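Local coordinates for protein rutinosidase (Aspergillus niger, PDB 6I1A) that hydrolyses glycosidic bonds as a secreted rutinosidase of glycosyl hydrolase family 5, and may also take part in beta-glucan metabolism, at residues G141-L146 with W155-N160. Residues are numbered along the deposited sequence; the frame is centred on the assembly and turned at random.
Sequences GGVNGL and WYWFYN. With NAG (2-acetamido-2-deoxy-beta-D-glucopyranose), chain D.
G141 and G142 pass so close to Y156 and W157 that the two loop segments are joined backbone to backbone. The amide of W157 donates to the carbonyl oxygen of G142, N to O 3.2 Å, reaching it from 29° out of the carbonyl plane; the same oxygen also receives a CA-H...O contact from W155. One residue back, Y156 N to G141 O, at 2.9 Å, is a bent and weak bond (127° at the hydrogen). Both glycines have positive phi, and G141 C lies 3.6 Å from W157 N. G145 lays its CA over the centre of the W155 six-membered ring, 3.4 Å from the centroid, a CH-pi contact made directly on the ring face. N144 C lies over the same face nearer the rim, yet the indole NE1 bonds elsewhere, to OD1 of N199, whose ND2 in turn donates to N144 O. N144 is well served: OD1 closes an Asx turn by accepting from L146 N at 3.0 Å, while ND2 donates to E194 O. V143 CG1 sits 4.0 Å from the centroid of the W157 five-membered ring, over its face. W157 CG is set anti to its backbone N (chi1 179°), and the ring NE1 bonds to S167 OG. The chain then makes a type II turn from W157 to N160. At its end N160 is glycosylated through ND2, leaving OD1 to cap H163 N at the start of helix 161-179. Both segments belong to the one long loop between strand 131-136 and that helix in the TIM-barrel fold, with W157 and F158 packed against V219 of helix 213-233.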
# COMPACT_ATOMS: atom_id res chain seq x y z
N GLY A 141 15.14 -22.56 11.35
CA GLY A 141 14.37 -22.96 10.18
C GLY A 141 14.06 -21.82 9.22
O GLY A 141 13.83 -22.09 8.06
N GLY A 142 14.11 -20.60 9.71
CA GLY A 142 13.93 -19.46 8.80
C GLY A 142 12.51 -18.92 8.85
O GLY A 142 11.56 -19.68 8.61
N VAL A 143 12.38 -17.61 9.09
CA VAL A 143 11.05 -17.01 9.27
C VAL A 143 10.59 -16.16 8.08
O VAL A 143 9.43 -15.70 8.14
CB VAL A 143 10.94 -16.17 10.55
CG1 VAL A 143 11.27 -16.98 11.81
CG2 VAL A 143 11.83 -14.97 10.50
N ASN A 144 11.42 -15.98 7.06
CA ASN A 144 10.97 -15.12 5.94
C ASN A 144 11.71 -15.37 4.64
O ASN A 144 11.62 -14.54 3.71
CB ASN A 144 11.13 -13.64 6.31
CG ASN A 144 12.50 -13.33 6.85
OD1 ASN A 144 13.50 -13.92 6.44
ND2 ASN A 144 12.58 -12.33 7.74
N GLY A 145 12.43 -16.49 4.49
CA GLY A 145 13.13 -16.76 3.22
C GLY A 145 14.28 -15.83 2.95
O GLY A 145 14.83 -15.86 1.85
N LEU A 146 14.69 -14.97 3.87
CA LEU A 146 15.74 -13.98 3.67
C LEU A 146 16.90 -14.29 4.60
O LEU A 146 16.69 -14.98 5.65
CB LEU A 146 15.25 -12.55 3.94
CG LEU A 146 14.12 -12.10 3.03
CD1 LEU A 146 13.50 -10.85 3.59
CD2 LEU A 146 14.59 -11.91 1.56
N TRP A 155 12.10 -20.97 4.88
CA TRP A 155 10.79 -20.69 5.52
C TRP A 155 10.33 -21.86 6.40
O TRP A 155 9.18 -21.95 6.73
CB TRP A 155 9.73 -20.38 4.47
CG TRP A 155 9.77 -19.07 3.74
CD1 TRP A 155 9.15 -17.92 4.16
CD2 TRP A 155 10.35 -18.81 2.46
NE1 TRP A 155 9.30 -16.97 3.20
CE2 TRP A 155 10.02 -17.48 2.14
CE3 TRP A 155 11.08 -19.57 1.53
CZ2 TRP A 155 10.39 -16.85 0.95
CZ3 TRP A 155 11.42 -18.96 0.34
CH2 TRP A 155 11.09 -17.62 0.06
N TYR A 156 11.30 -22.71 6.77
CA TYR A 156 10.96 -23.97 7.44
C TYR A 156 10.40 -23.78 8.84
O TYR A 156 9.76 -24.73 9.39
CB TYR A 156 12.19 -24.90 7.52
CG TYR A 156 12.85 -25.18 6.17
CD1 TYR A 156 12.22 -26.05 5.27
CD2 TYR A 156 14.01 -24.57 5.75
CE1 TYR A 156 12.82 -26.35 4.03
CE2 TYR A 156 14.61 -24.85 4.52
CZ TYR A 156 13.98 -25.71 3.66
OH TYR A 156 14.54 -25.95 2.42
N TRP A 157 10.60 -22.64 9.47
CA TRP A 157 10.11 -22.39 10.83
C TRP A 157 8.59 -22.58 10.95
O TRP A 157 8.08 -23.09 11.96
CB TRP A 157 10.51 -21.00 11.25
CG TRP A 157 10.07 -20.56 12.61
CD1 TRP A 157 10.76 -20.74 13.76
CD2 TRP A 157 8.93 -19.74 12.92
NE1 TRP A 157 10.09 -20.14 14.80
CE2 TRP A 157 8.99 -19.48 14.31
CE3 TRP A 157 7.90 -19.17 12.19
CZ2 TRP A 157 8.02 -18.76 15.00
CZ3 TRP A 157 6.97 -18.40 12.86
CH2 TRP A 157 7.04 -18.15 14.22
N PHE A 158 7.84 -22.12 9.94
CA PHE A 158 6.38 -22.14 10.00
C PHE A 158 5.85 -23.57 10.17
O PHE A 158 6.25 -24.47 9.40
CB PHE A 158 5.75 -21.51 8.75
CG PHE A 158 5.95 -20.01 8.72
CD1 PHE A 158 5.02 -19.19 9.32
CD2 PHE A 158 7.00 -19.46 8.01
CE1 PHE A 158 5.23 -17.82 9.37
CE2 PHE A 158 7.16 -18.07 8.00
CZ PHE A 158 6.26 -17.27 8.67
N TYR A 159 4.92 -23.73 11.11
CA TYR A 159 4.10 -24.97 11.34
C TYR A 159 4.99 -26.14 11.75
O TYR A 159 4.55 -27.31 11.64
CB TYR A 159 3.33 -25.35 10.08
CG TYR A 159 2.75 -24.17 9.32
CD1 TYR A 159 1.90 -23.28 9.94
CD2 TYR A 159 3.07 -23.96 8.00
CE1 TYR A 159 1.37 -22.20 9.25
CE2 TYR A 159 2.56 -22.88 7.28
CZ TYR A 159 1.74 -21.97 7.93
OH TYR A 159 1.28 -20.90 7.20
N ASN A 160 6.20 -25.89 12.23
CA ASN A 160 7.17 -26.95 12.52
C ASN A 160 7.48 -26.97 14.01
O ASN A 160 8.07 -26.02 14.56
CB ASN A 160 8.38 -26.80 11.61
CG ASN A 160 9.47 -27.82 11.85
OD1 ASN A 160 9.93 -28.04 12.98
ND2 ASN A 160 9.88 -28.43 10.74
C1 NAG D . 11.05 -29.30 10.79
C2 NAG D . 10.84 -30.81 10.83
C3 NAG D . 12.23 -31.44 10.74
C4 NAG D . 12.93 -30.95 9.51
C5 NAG D . 13.08 -29.43 9.45
C6 NAG D . 13.60 -28.91 8.10
C7 NAG D . 8.96 -31.72 12.06
C8 NAG D . 8.49 -32.06 13.43
N2 NAG D . 10.17 -31.22 12.02
O3 NAG D . 12.06 -32.88 10.56
O4 NAG D . 14.31 -31.45 9.49
O5 NAG D . 11.76 -28.89 9.62
O6 NAG D . 13.93 -27.53 8.31
O7 NAG D . 8.31 -31.90 11.02